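Local coordinates for tylactone synthase starter module and modules 1 & 2 (Streptomyces fradiae, PDB 2Z5L), which probably reduces the beta-keto group of a polyketide intermediate with NADPH, setting the chirality of the resulting alcohol, as the first ketoreductase of tylosin assembly, at residues 278-283 / 305-310; 288-293 / 328-333; 319-324 / 341-346. One frame throughout, in Å; residues are numbered along the deposited sequence.

Contact 1: 278-283 / 305-310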
ATOM      1  N   ARG A 278      24.874  -2.245   9.967  1.00 28.36           N
ATOM      2  CA  ARG A 278      24.744  -0.925  10.581  1.00 28.95           C
ATOM      3  C   ARG A 278      24.289  -0.988  12.038  1.00 29.63           C
ATOM      4  O   ARG A 278      24.801  -0.251  12.883  1.00 27.59           O
ATOM      5  CB  ARG A 278      23.771  -0.071   9.767  1.00 30.81           C
ATOM      6  CG  ARG A 278      24.411   0.541   8.516  1.00 35.49           C
ATOM      7  CD  ARG A 278      25.382   1.668   8.906  1.00 36.62           C
ATOM      8  NE  ARG A 278      24.722   2.802   9.563  1.00 37.18           N
ATOM      9  CZ  ARG A 278      24.033   3.761   8.939  1.00 40.10           C
ATOM     10  NH1 ARG A 278      23.892   3.740   7.620  1.00 39.77           N
ATOM     11  NH2 ARG A 278      23.518   4.766   9.638  1.00 39.73           N
ATOM     12  N   LEU A 279      23.325  -1.860  12.315  1.00 29.21           N
ATOM     13  CA  LEU A 279      22.805  -2.023  13.665  1.00 31.70           C
ATOM     14  C   LEU A 279      23.862  -2.621  14.582  1.00 31.83           C
ATOM     15  O   LEU A 279      24.159  -2.078  15.652  1.00 34.97           O
ATOM     16  CB  LEU A 279      21.555  -2.903  13.629  1.00 29.11           C
ATOM     17  CG  LEU A 279      20.438  -2.209  12.835  1.00 30.15           C
ATOM     18  CD1 LEU A 279      19.125  -2.953  12.981  1.00 27.39           C
ATOM     19  CD2 LEU A 279      20.310  -0.754  13.341  1.00 28.99           C
ATOM     20  N   ALA A 280      24.430  -3.741  14.149  1.00 33.28           N
ATOM     21  CA  ALA A 280      25.470  -4.442  14.902  1.00 34.23           C
ATOM     22  C   ALA A 280      26.639  -3.521  15.201  1.00 37.17           C
ATOM     23  O   ALA A 280      27.237  -3.584  16.285  1.00 36.00           O
ATOM     24  CB  ALA A 280      25.957  -5.628  14.116  1.00 31.89           C
ATOM     25  N   ALA A 281      26.958  -2.666  14.229  1.00 37.22           N
ATOM     26  CA  ALA A 281      28.056  -1.734  14.380  1.00 38.53           C
ATOM     27  C   ALA A 281      27.696  -0.542  15.245  1.00 39.03           C
ATOM     28  O   ALA A 281      28.580   0.196  15.676  1.00 38.64           O
ATOM     29  CB  ALA A 281      28.535  -1.267  13.014  1.00 40.03           C
ATOM     30  N   GLU A 282      26.415  -0.362  15.547  1.00 39.80           N
ATOM     31  CA  GLU A 282      26.045   0.792  16.359  1.00 42.21           C
ATOM     32  C   GLU A 282      25.431   0.511  17.715  1.00 41.86           C
ATOM     33  O   GLU A 282      24.677   1.336  18.229  1.00 42.75           O
ATOM     34  CB  GLU A 282      25.107   1.714  15.587  1.00 43.93           C
ATOM     35  CG  GLU A 282      25.690   2.255  14.301  1.00 49.58           C
ATOM     36  CD  GLU A 282      24.749   3.227  13.614  1.00 52.59           C
ATOM     37  OE1 GLU A 282      25.041   3.617  12.461  1.00 52.37           O
ATOM     38  OE2 GLU A 282      23.727   3.599  14.238  1.00 54.73           O
ATOM     39  N   GLY A 283      25.735  -0.637  18.302  1.00 41.58           N
ATOM     40  CA  GLY A 283      25.189  -0.902  19.617  1.00 41.29           C
ATOM     41  C   GLY A 283      24.237  -2.065  19.777  1.00 40.75           C
ATOM     42  O   GLY A 283      23.723  -2.290  20.871  1.00 41.63           O
ATOM     43  N   GLU A 305      29.865 -14.041  11.023  1.00 31.03           N
ATOM     44  CA  GLU A 305      31.184 -13.884  11.632  1.00 32.92           C
ATOM     45  C   GLU A 305      31.609 -12.415  11.648  1.00 31.80           C
ATOM     46  O   GLU A 305      32.114 -11.920  12.655  1.00 32.12           O
ATOM     47  CB  GLU A 305      32.241 -14.691  10.869  1.00 36.02           C
ATOM     48  CG  GLU A 305      32.260 -16.185  11.107  1.00 41.26           C
ATOM     49  CD  GLU A 305      33.393 -16.851  10.323  1.00 45.18           C
ATOM     50  OE1 GLU A 305      34.486 -16.239  10.248  1.00 48.49           O
ATOM     51  OE2 GLU A 305      33.206 -17.977   9.795  1.00 46.15           O
ATOM     52  N   GLU A 306      31.419 -11.706  10.540  1.00 31.24           N
ATOM     53  CA  GLU A 306      31.812 -10.302  10.511  1.00 29.25           C
ATOM     54  C   GLU A 306      30.919  -9.495  11.441  1.00 29.23           C
ATOM     55  O   GLU A 306      31.383  -8.551  12.053  1.00 31.90           O
ATOM     56  CB  GLU A 306      31.731  -9.762   9.081  1.00 30.04           C
ATOM     57  CG  GLU A 306      32.524 -10.614   8.108  1.00 32.23           C
ATOM     58  CD  GLU A 306      32.559 -10.059   6.692  1.00 30.98           C
ATOM     59  OE1 GLU A 306      33.033 -10.799   5.805  1.00 27.32           O
ATOM     60  OE2 GLU A 306      32.124  -8.900   6.494  1.00 31.07           O
ATOM     61  N   LEU A 307      29.650  -9.888  11.560  1.00 27.81           N
ATOM     62  CA  LEU A 307      28.710  -9.184  12.423  1.00 26.87           C
ATOM     63  C   LEU A 307      29.061  -9.353  13.913  1.00 26.09           C
ATOM     64  O   LEU A 307      28.898  -8.429  14.704  1.00 23.17           O
ATOM     65  CB  LEU A 307      27.272  -9.670  12.152  1.00 27.86           C
ATOM     66  CG  LEU A 307      26.633  -9.425  10.776  1.00 27.83           C
ATOM     67  CD1 LEU A 307      25.243 -10.014  10.730  1.00 29.81           C
ATOM     68  CD2 LEU A 307      26.573  -7.937  10.492  1.00 29.72           C
ATOM     69  N   ARG A 308      29.536 -10.536  14.292  1.00 27.34           N
ATOM     70  CA  ARG A 308      29.920 -10.792  15.680  1.00 27.43           C
ATOM     71  C   ARG A 308      31.192 -10.027  16.000  1.00 28.93           C
ATOM     72  O   ARG A 308      31.483  -9.737  17.155  1.00 29.57           O
ATOM     73  CB  ARG A 308      30.166 -12.272  15.902  1.00 25.89           C
ATOM     74  CG  ARG A 308      29.011 -13.127  15.564  1.00 23.52           C
ATOM     75  CD  ARG A 308      29.355 -14.588  15.764  1.00 21.60           C
ATOM     76  NE  ARG A 308      28.157 -15.388  15.479  1.00 24.53           N
ATOM     77  CZ  ARG A 308      28.015 -16.203  14.440  1.00 22.92           C
ATOM     78  NH1 ARG A 308      29.008 -16.346  13.574  1.00 23.26           N
ATOM     79  NH2 ARG A 308      26.872 -16.865  14.255  1.00 23.66           N
ATOM     80  N   GLY A 309      31.947  -9.690  14.958  1.00 31.72           N
ATOM     81  CA  GLY A 309      33.177  -8.945  15.147  1.00 32.68           C
ATOM     82  C   GLY A 309      32.902  -7.562  15.697  1.00 34.00           C
ATOM     83  O   GLY A 309      33.799  -6.911  16.233  1.00 32.76           O
ATOM     84  N   HIS A 310      31.663  -7.101  15.553  1.00 36.03           N
ATOM     85  CA  HIS A 310      31.285  -5.782  16.058  1.00 36.65           C
ATOM     86  C   HIS A 310      30.974  -5.890  17.534  1.00 37.76           C
ATOM     87  O   HIS A 310      30.728  -4.880  18.183  1.00 39.32           O
ATOM     88  CB  HIS A 310      30.058  -5.255  15.314  1.00 37.48           C
ATOM     89  CG  HIS A 310      30.360  -4.764  13.935  1.00 39.23           C
ATOM     90  ND1 HIS A 310      31.144  -3.654  13.695  1.00 38.56           N
ATOM     91  CD2 HIS A 310      30.026  -5.255  12.718  1.00 39.69           C
ATOM     92  CE1 HIS A 310      31.281  -3.487  12.394  1.00 37.08           C
ATOM     93  NE2 HIS A 310      30.613  -4.446  11.777  1.00 40.10           N
TER

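Contact 2: 288-293 / 328-333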
ATOM      1  N   VAL A 288      19.047 -11.247  15.315  1.00 22.03           N
ATOM      2  CA  VAL A 288      18.405 -12.502  14.960  1.00 22.61           C
ATOM      3  C   VAL A 288      17.924 -12.291  13.535  1.00 23.18           C
ATOM      4  O   VAL A 288      17.043 -11.472  13.298  1.00 25.55           O
ATOM      5  CB  VAL A 288      17.218 -12.779  15.889  1.00 21.61           C
ATOM      6  CG1 VAL A 288      16.416 -13.944  15.378  1.00 17.29           C
ATOM      7  CG2 VAL A 288      17.747 -13.070  17.292  1.00 21.97           C
ATOM      8  N   LEU A 289      18.518 -13.016  12.594  1.00 22.76           N
ATOM      9  CA  LEU A 289      18.182 -12.877  11.191  1.00 24.03           C
ATOM     10  C   LEU A 289      17.407 -14.067  10.667  1.00 25.88           C
ATOM     11  O   LEU A 289      17.768 -15.217  10.922  1.00 28.51           O
ATOM     12  CB  LEU A 289      19.469 -12.707  10.378  1.00 23.58           C
ATOM     13  CG  LEU A 289      20.492 -11.729  10.952  1.00 23.43           C
ATOM     14  CD1 LEU A 289      21.779 -11.851  10.152  1.00 27.65           C
ATOM     15  CD2 LEU A 289      19.966 -10.310  10.926  1.00 25.84           C
ATOM     16  N   THR A 290      16.330 -13.800   9.942  1.00 24.59           N
ATOM     17  CA  THR A 290      15.562 -14.899   9.391  1.00 27.07           C
ATOM     18  C   THR A 290      15.677 -14.824   7.893  1.00 27.62           C
ATOM     19  O   THR A 290      15.810 -13.737   7.332  1.00 26.62           O
ATOM     20  CB  THR A 290      14.088 -14.820   9.788  1.00 26.90           C
ATOM     21  OG1 THR A 290      13.412 -13.905   8.927  1.00 31.24           O
ATOM     22  CG2 THR A 290      13.956 -14.328  11.234  1.00 30.87           C
ATOM     23  N   SER A 291      15.656 -15.987   7.254  1.00 27.82           N
ATOM     24  CA  SER A 291      15.736 -16.079   5.800  1.00 32.06           C
ATOM     25  C   SER A 291      15.154 -17.406   5.328  1.00 35.91           C
ATOM     26  O   SER A 291      15.014 -18.347   6.109  1.00 35.01           O
ATOM     27  CB  SER A 291      17.186 -15.964   5.336  1.00 30.42           C
ATOM     28  OG  SER A 291      17.959 -17.065   5.772  1.00 26.52           O
ATOM     29  N   ARG A 292      14.830 -17.458   4.039  1.00 39.81           N
ATOM     30  CA  ARG A 292      14.254 -18.627   3.390  1.00 43.93           C
ATOM     31  C   ARG A 292      15.078 -19.903   3.545  1.00 45.67           C
ATOM     32  O   ARG A 292      14.526 -20.971   3.799  1.00 48.15           O
ATOM     33  CB  ARG A 292      14.040 -18.328   1.894  1.00 44.40           C
ATOM     34  CG  ARG A 292      15.132 -17.429   1.266  1.00 46.14           C
ATOM     35  CD  ARG A 292      14.696 -15.961   1.197  1.00 44.68           C
ATOM     36  NE  ARG A 292      15.708 -15.010   1.648  1.00 38.07           N
ATOM     37  CZ  ARG A 292      15.552 -14.190   2.685  1.00 39.45           C
ATOM     38  NH1 ARG A 292      14.418 -14.219   3.374  1.00 40.70           N
ATOM     39  NH2 ARG A 292      16.518 -13.336   3.034  1.00 28.36           N
ATOM     40  N   ARG A 293      16.395 -19.790   3.384  1.00 46.47           N
ATOM     41  CA  ARG A 293      17.302 -20.931   3.493  1.00 46.07           C
ATOM     42  C   ARG A 293      17.941 -21.015   4.873  1.00 45.42           C
ATOM     43  O   ARG A 293      18.540 -22.029   5.221  1.00 44.53           O
ATOM     44  CB  ARG A 293      18.426 -20.830   2.447  1.00 48.50           C
ATOM     45  CG  ARG A 293      17.974 -20.816   0.996  1.00 48.49           C
ATOM     46  CD  ARG A 293      17.934 -22.204   0.375  1.00 50.76           C
ATOM     47  NE  ARG A 293      19.238 -22.876   0.352  1.00 53.91           N
ATOM     48  CZ  ARG A 293      19.568 -23.904   1.131  1.00 53.67           C
ATOM     49  NH1 ARG A 293      18.695 -24.382   2.004  1.00 54.40           N
ATOM     50  NH2 ARG A 293      20.763 -24.472   1.023  1.00 53.55           N
ATOM     51  N   ALA A 328       7.044 -17.739  15.933  1.00 20.57           N
ATOM     52  CA  ALA A 328       6.748 -17.799  17.374  1.00 21.25           C
ATOM     53  C   ALA A 328       7.947 -18.336  18.145  1.00 19.50           C
ATOM     54  O   ALA A 328       8.426 -17.696  19.070  1.00 20.48           O
ATOM     55  CB  ALA A 328       5.515 -18.687  17.625  1.00 16.92           C
ATOM     56  N   ALA A 329       8.426 -19.508  17.749  1.00 23.75           N
ATOM     57  CA  ALA A 329       9.580 -20.131  18.377  1.00 25.25           C
ATOM     58  C   ALA A 329      10.771 -19.194  18.504  1.00 26.84           C
ATOM     59  O   ALA A 329      11.525 -19.251  19.472  1.00 24.59           O
ATOM     60  CB  ALA A 329       9.987 -21.374  17.581  1.00 28.27           C
ATOM     61  N   LEU A 330      10.939 -18.323  17.519  1.00 26.56           N
ATOM     62  CA  LEU A 330      12.063 -17.394  17.493  1.00 26.01           C
ATOM     63  C   LEU A 330      11.924 -16.237  18.465  1.00 24.79           C
ATOM     64  O   LEU A 330      12.879 -15.873  19.145  1.00 23.48           O
ATOM     65  CB  LEU A 330      12.219 -16.854  16.074  1.00 27.44           C
ATOM     66  CG  LEU A 330      13.648 -16.606  15.623  1.00 33.74           C
ATOM     67  CD1 LEU A 330      14.490 -17.896  15.665  1.00 32.61           C
ATOM     68  CD2 LEU A 330      13.617 -16.063  14.190  1.00 33.76           C
ATOM     69  N   VAL A 331      10.740 -15.640  18.528  1.00 25.82           N
ATOM     70  CA  VAL A 331      10.555 -14.530  19.455  1.00 24.77           C
ATOM     71  C   VAL A 331      10.457 -15.127  20.869  1.00 24.93           C
ATOM     72  O   VAL A 331      10.652 -14.425  21.865  1.00 24.48           O
ATOM     73  CB  VAL A 331       9.281 -13.708  19.124  1.00 26.63           C
ATOM     74  CG1 VAL A 331       9.327 -13.232  17.681  1.00 30.03           C
ATOM     75  CG2 VAL A 331       8.038 -14.536  19.356  1.00 28.87           C
ATOM     76  N   THR A 332      10.147 -16.417  20.971  1.00 25.99           N
ATOM     77  CA  THR A 332      10.099 -17.029  22.304  1.00 28.88           C
ATOM     78  C   THR A 332      11.546 -17.104  22.804  1.00 27.58           C
ATOM     79  O   THR A 332      11.861 -16.554  23.840  1.00 28.50           O
ATOM     80  CB  THR A 332       9.474 -18.448  22.282  1.00 25.92           C
ATOM     81  OG1 THR A 332       8.070 -18.340  22.000  1.00 27.69           O
ATOM     82  CG2 THR A 332       9.691 -19.174  23.650  1.00 28.15           C
ATOM     83  N   ALA A 333      12.428 -17.761  22.055  1.00 30.62           N
ATOM     84  CA  ALA A 333      13.830 -17.884  22.462  1.00 31.28           C
ATOM     85  C   ALA A 333      14.588 -16.558  22.583  1.00 33.53           C
ATOM     86  O   ALA A 333      15.459 -16.403  23.449  1.00 34.36           O
ATOM     87  CB  ALA A 333      14.567 -18.799  21.511  1.00 30.02           C
TER

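Contact 3: 319-324 / 341-346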
ATOM      1  N   CYS A 319      12.826 -19.689   7.781  1.00 45.99           N
ATOM      2  CA  CYS A 319      11.411 -19.436   7.991  1.00 50.37           C
ATOM      3  C   CYS A 319      10.723 -18.987   6.704  1.00 52.59           C
ATOM      4  O   CYS A 319      11.357 -18.429   5.810  1.00 53.73           O
ATOM      5  CB  CYS A 319      11.223 -18.353   9.056  1.00 51.57           C
ATOM      6  SG  CYS A 319       9.497 -17.820   9.264  1.00 57.26           S
ATOM      7  N   ASP A 320       9.422 -19.234   6.617  1.00 55.07           N
ATOM      8  CA  ASP A 320       8.649 -18.826   5.454  1.00 59.10           C
ATOM      9  C   ASP A 320       8.008 -17.489   5.769  1.00 60.52           C
ATOM     10  O   ASP A 320       7.091 -17.051   5.072  1.00 60.42           O
ATOM     11  CB  ASP A 320       7.562 -19.847   5.147  1.00 61.52           C
ATOM     12  CG  ASP A 320       8.111 -21.242   5.012  1.00 64.59           C
ATOM     13  OD1 ASP A 320       7.318 -22.174   4.745  1.00 66.40           O
ATOM     14  OD2 ASP A 320       9.342 -21.404   5.175  1.00 66.00           O
ATOM     15  N   VAL A 321       8.500 -16.866   6.840  1.00 60.93           N
ATOM     16  CA  VAL A 321       8.024 -15.568   7.312  1.00 61.53           C
ATOM     17  C   VAL A 321       6.551 -15.607   7.733  1.00 61.49           C
ATOM     18  O   VAL A 321       6.179 -15.009   8.736  1.00 60.69           O
ATOM     19  CB  VAL A 321       8.216 -14.486   6.223  1.00 62.03           C
ATOM     20  CG1 VAL A 321       7.981 -13.111   6.813  1.00 60.04           C
ATOM     21  CG2 VAL A 321       9.614 -14.585   5.620  1.00 61.38           C
ATOM     22  N   ALA A 322       5.727 -16.313   6.960  1.00 61.71           N
ATOM     23  CA  ALA A 322       4.299 -16.439   7.233  1.00 61.11           C
ATOM     24  C   ALA A 322       4.002 -17.714   8.027  1.00 60.30           C
ATOM     25  O   ALA A 322       2.850 -17.999   8.347  1.00 60.71           O
ATOM     26  CB  ALA A 322       3.521 -16.443   5.925  1.00 61.31           C
ATOM     27  N   GLU A 323       5.048 -18.477   8.336  1.00 59.51           N
ATOM     28  CA  GLU A 323       4.917 -19.719   9.098  1.00 58.86           C
ATOM     29  C   GLU A 323       4.819 -19.362  10.583  1.00 57.02           C
ATOM     30  O   GLU A 323       5.718 -18.722  11.142  1.00 56.67           O
ATOM     31  CB  GLU A 323       6.140 -20.601   8.849  1.00 60.84           C
ATOM     32  CG  GLU A 323       5.948 -22.073   9.133  1.00 62.66           C
ATOM     33  CD  GLU A 323       7.193 -22.889   8.810  1.00 64.55           C
ATOM     34  OE1 GLU A 323       8.081 -23.005   9.685  1.00 63.54           O
ATOM     35  OE2 GLU A 323       7.285 -23.403   7.672  1.00 64.99           O
ATOM     36  N   ARG A 324       3.724 -19.763  11.218  1.00 54.56           N
ATOM     37  CA  ARG A 324       3.506 -19.465  12.634  1.00 51.85           C
ATOM     38  C   ARG A 324       4.554 -19.998  13.599  1.00 48.03           C
ATOM     39  O   ARG A 324       5.256 -19.231  14.267  1.00 47.71           O
ATOM     40  CB  ARG A 324       2.133 -19.970  13.080  1.00 54.09           C
ATOM     41  CG  ARG A 324       1.034 -18.951  12.915  1.00 56.61           C
ATOM     42  CD  ARG A 324       0.037 -19.058  14.050  1.00 60.25           C
ATOM     43  NE  ARG A 324       0.696 -18.983  15.355  1.00 60.42           N
ATOM     44  CZ  ARG A 324       0.804 -19.999  16.208  1.00 61.50           C
ATOM     45  NH1 ARG A 324       1.425 -19.830  17.368  1.00 60.32           N
ATOM     46  NH2 ARG A 324       0.279 -21.181  15.910  1.00 60.83           N
ATOM     47  N   HIS A 341      11.105  -5.587   9.590  1.00 22.67           N
ATOM     48  CA  HIS A 341      10.551  -6.474   8.574  1.00 23.64           C
ATOM     49  C   HIS A 341      10.949  -6.050   7.166  1.00 24.54           C
ATOM     50  O   HIS A 341      10.332  -5.154   6.599  1.00 25.45           O
ATOM     51  CB  HIS A 341       9.024  -6.488   8.692  1.00 22.69           C
ATOM     52  CG  HIS A 341       8.355  -7.527   7.847  1.00 21.82           C
ATOM     53  ND1 HIS A 341       8.731  -8.852   7.861  1.00 25.36           N
ATOM     54  CD2 HIS A 341       7.328  -7.432   6.968  1.00 21.58           C
ATOM     55  CE1 HIS A 341       7.966  -9.532   7.022  1.00 25.61           C
ATOM     56  NE2 HIS A 341       7.109  -8.694   6.467  1.00 27.58           N
ATOM     57  N   THR A 342      11.976  -6.684   6.603  1.00 24.85           N
ATOM     58  CA  THR A 342      12.393  -6.329   5.249  1.00 26.60           C
ATOM     59  C   THR A 342      11.998  -7.431   4.261  1.00 30.37           C
ATOM     60  O   THR A 342      12.172  -7.270   3.057  1.00 31.65           O
ATOM     61  CB  THR A 342      13.930  -6.042   5.141  1.00 23.25           C
ATOM     62  OG1 THR A 342      14.627  -7.252   4.872  1.00 22.58           O
ATOM     63  CG2 THR A 342      14.509  -5.487   6.450  1.00 23.40           C
ATOM     64  N   ALA A 343      11.444  -8.542   4.761  1.00 32.26           N
ATOM     65  CA  ALA A 343      11.054  -9.652   3.878  1.00 34.52           C
ATOM     66  C   ALA A 343      10.012  -9.282   2.824  1.00 35.34           C
ATOM     67  O   ALA A 343       9.132  -8.454   3.051  1.00 34.50           O
ATOM     68  CB  ALA A 343      10.552 -10.842   4.693  1.00 31.39           C
ATOM     69  N   GLY A 344      10.106  -9.940   1.674  1.00 37.56           N
ATOM     70  CA  GLY A 344       9.177  -9.684   0.591  1.00 41.06           C
ATOM     71  C   GLY A 344       9.737 -10.189  -0.718  1.00 43.78           C
ATOM     72  O   GLY A 344      10.887 -10.638  -0.776  1.00 44.71           O
ATOM     73  N   ILE A 345       8.933 -10.110  -1.775  1.00 45.89           N
ATOM     74  CA  ILE A 345       9.362 -10.590  -3.081  1.00 47.24           C
ATOM     75  C   ILE A 345       9.145  -9.590  -4.200  1.00 47.81           C
ATOM     76  O   ILE A 345       8.243  -8.754  -4.139  1.00 50.00           O
ATOM     77  CB  ILE A 345       8.613 -11.852  -3.468  1.00 47.73           C
ATOM     78  CG1 ILE A 345       7.152 -11.512  -3.717  1.00 48.57           C
ATOM     79  CG2 ILE A 345       8.716 -12.886  -2.357  1.00 49.30           C
ATOM     80  CD1 ILE A 345       6.379 -12.643  -4.318  1.00 49.39           C
ATOM     81  N   LEU A 346       9.968  -9.694  -5.237  1.00 47.29           N
ATOM     82  CA  LEU A 346       9.854  -8.799  -6.378  1.00 47.69           C
ATOM     83  C   LEU A 346       8.575  -9.113  -7.143  1.00 46.84           C
ATOM     84  O   LEU A 346       8.283 -10.274  -7.461  1.00 45.54           O
ATOM     85  CB  LEU A 346      11.073  -8.943  -7.303  1.00 48.27           C
ATOM     86  CG  LEU A 346      11.690  -7.650  -7.863  1.00 50.05           C
ATOM     87  CD1 LEU A 346      12.929  -7.993  -8.676  1.00 49.34           C
ATOM     88  CD2 LEU A 346      10.673  -6.906  -8.732  1.00 50.14           C
TER

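Contact 1: 278-283 / 305-310
The methyl of Ala281 rests on the imidazole of His310, and this CH-pi contact joins the ends of two neighbouring helices. Ala281 CB lies 3.7 Å from the centroid of the His310 ring and 20° off its normal, displaced toward the rim that carries ND1 and CE1. The ring gets there because His310 CG is turned opposite the carbonyl carbon and beside its backbone N (chi1 -75°), which lays the imidazole alongside the last turn of helix 270-281. A flat ring suits this place because its face lies closely on a small methyl, and the alanines let the chains approach, Ala281 and His310 having CA atoms 5.4 Å apart. Next to it, His310 CB packs 3.4 Å from Ala280 O. Deeper in, the short Ala280 points at the other helix and brings CB to 4.3 Å from Leu307 CD2, a loose apolar contact that the extended leucine makes with one branch. A backbone bond from His310 N to Leu307 O (3.2 Å) accompanies the turn that brings the histidine to its partner. Off the contact, Arg278 and Glu282 link the last turn of helix 270-281 to the residue after it: Arg278 NE donates to Glu282 OE1 at 3.0 Å and 162°, in the guanidinium plane but above that of the carboxylate, while Arg278 NH2 forms a salt bridge with Asp462 of helix 457-470. Ala280 touches Leu287 and Leu307 touches Leu289, both of strand 286-291, so the two helices pack side by side over one face of the sheet, as the first two helices of a Rossmann fold do.

Contact 2: 288-293 / 328-333
Leu330, on the inward side of helix 324-333, reaches Val288 and Thr290 of strand 286-291 with one end of its side chain. Its CB sets out toward the strand. CG, the branch point, comes to 3.8 Å from Val288 CG1, and beyond it CD2 settles between the two strand residues, 3.7 Å from Val288 CG1 and 3.4 Å from Thr290 CG2. The last distance is tighter than usual van der Waals contact, and the leucine departs from its staggered position at chi1 (-145°), so the fit may be slightly strained. Val288 meets Leu330 tip to tip, because CG1 stands opposite its backbone N and projects at the helix. Thr290 comes in at a slant and uses its methyl rather than its hydroxyl, which keeps the contact wholly apolar. Branched residues suit a strand that must offer carbon to a helix: Val288 is also packed against Thr261, Leu263, Val315 and Tyr334, while Leu330 touches Ala317. Thr332, on the helix's exposed side, returns its hydroxyl to the chain, OG1 donating to Ala328 O (3.0 Å) from above the carbonyl plane. That oxygen also takes the backbone bond from Thr332 N. Leu289, between the two contact residues, points the other way, as strand alternation requires. A parallel strand, one in from the edge strand 313-318, with helices against both faces, belongs to the three-layered alpha/beta/alpha build of the Rossmann fold.

Contact 3: 319-324 / 341-346
Val321 and Ala343 belong to two largely irregular segments, one following strand 313-318 and the other leaving strand 338-341 at His341, and their CA atoms are 7.5 Å apart. Val321 is modelled with a positive phi (62°), unusual for a branched residue, but atoms around its backbone are too close for this to be certain. Two residues on, Glu323 holds the N-cap position of helix 324-333. In the other segment Gly344 has an almost fully extended backbone with positive phi, where a side chain would strike the preceding carbonyl. In short-chain dehydrogenases the loops at these strand ends border the dinucleotide site: Asp320-Val321 probably corresponds to the Asp-Val pair near the adenine, and Thr342-Ala343-Gly344 to the family's Asn-Ala-Gly, which would give them a similar place here. The two methyls of Val321 make a small apolar contact with the other segment. CG1 meets the edge of the His341 ring near its plane, 3.6 Å from CE1, and CG2 lies 4.0 Å from Ala343 CB. Histidine suits its place because both nitrogens have partners, ND1 hydrogen-bonding to Thr265 OG1 and NE2 to Lys366 O, which fixes the ring's rotation and turns the carbon CE1 to the valine.

How the contacts relate
Contact 1 and contact 2 cross along the chain, for strand 286-291 comes between the two helices of contact 1 in the sequence, and they meet through Leu307 CD1 and Leu289 CD1, 4.0 Å apart. Their centres are about 18 Å apart, on the two faces of that strand. Contact 3 begins after contact 1 has closed and interleaves with contact 2; these centres are about 11 Å apart, and Ser291 O and Cys319 N, at 3.1 Å, probably share a hydrogen bond. Centres of contacts 1 and 3 are about 23 Å apart, without touching. All lie in the ketoreductase domain, running from the outer helices to the strand ends where the cofactor probably binds.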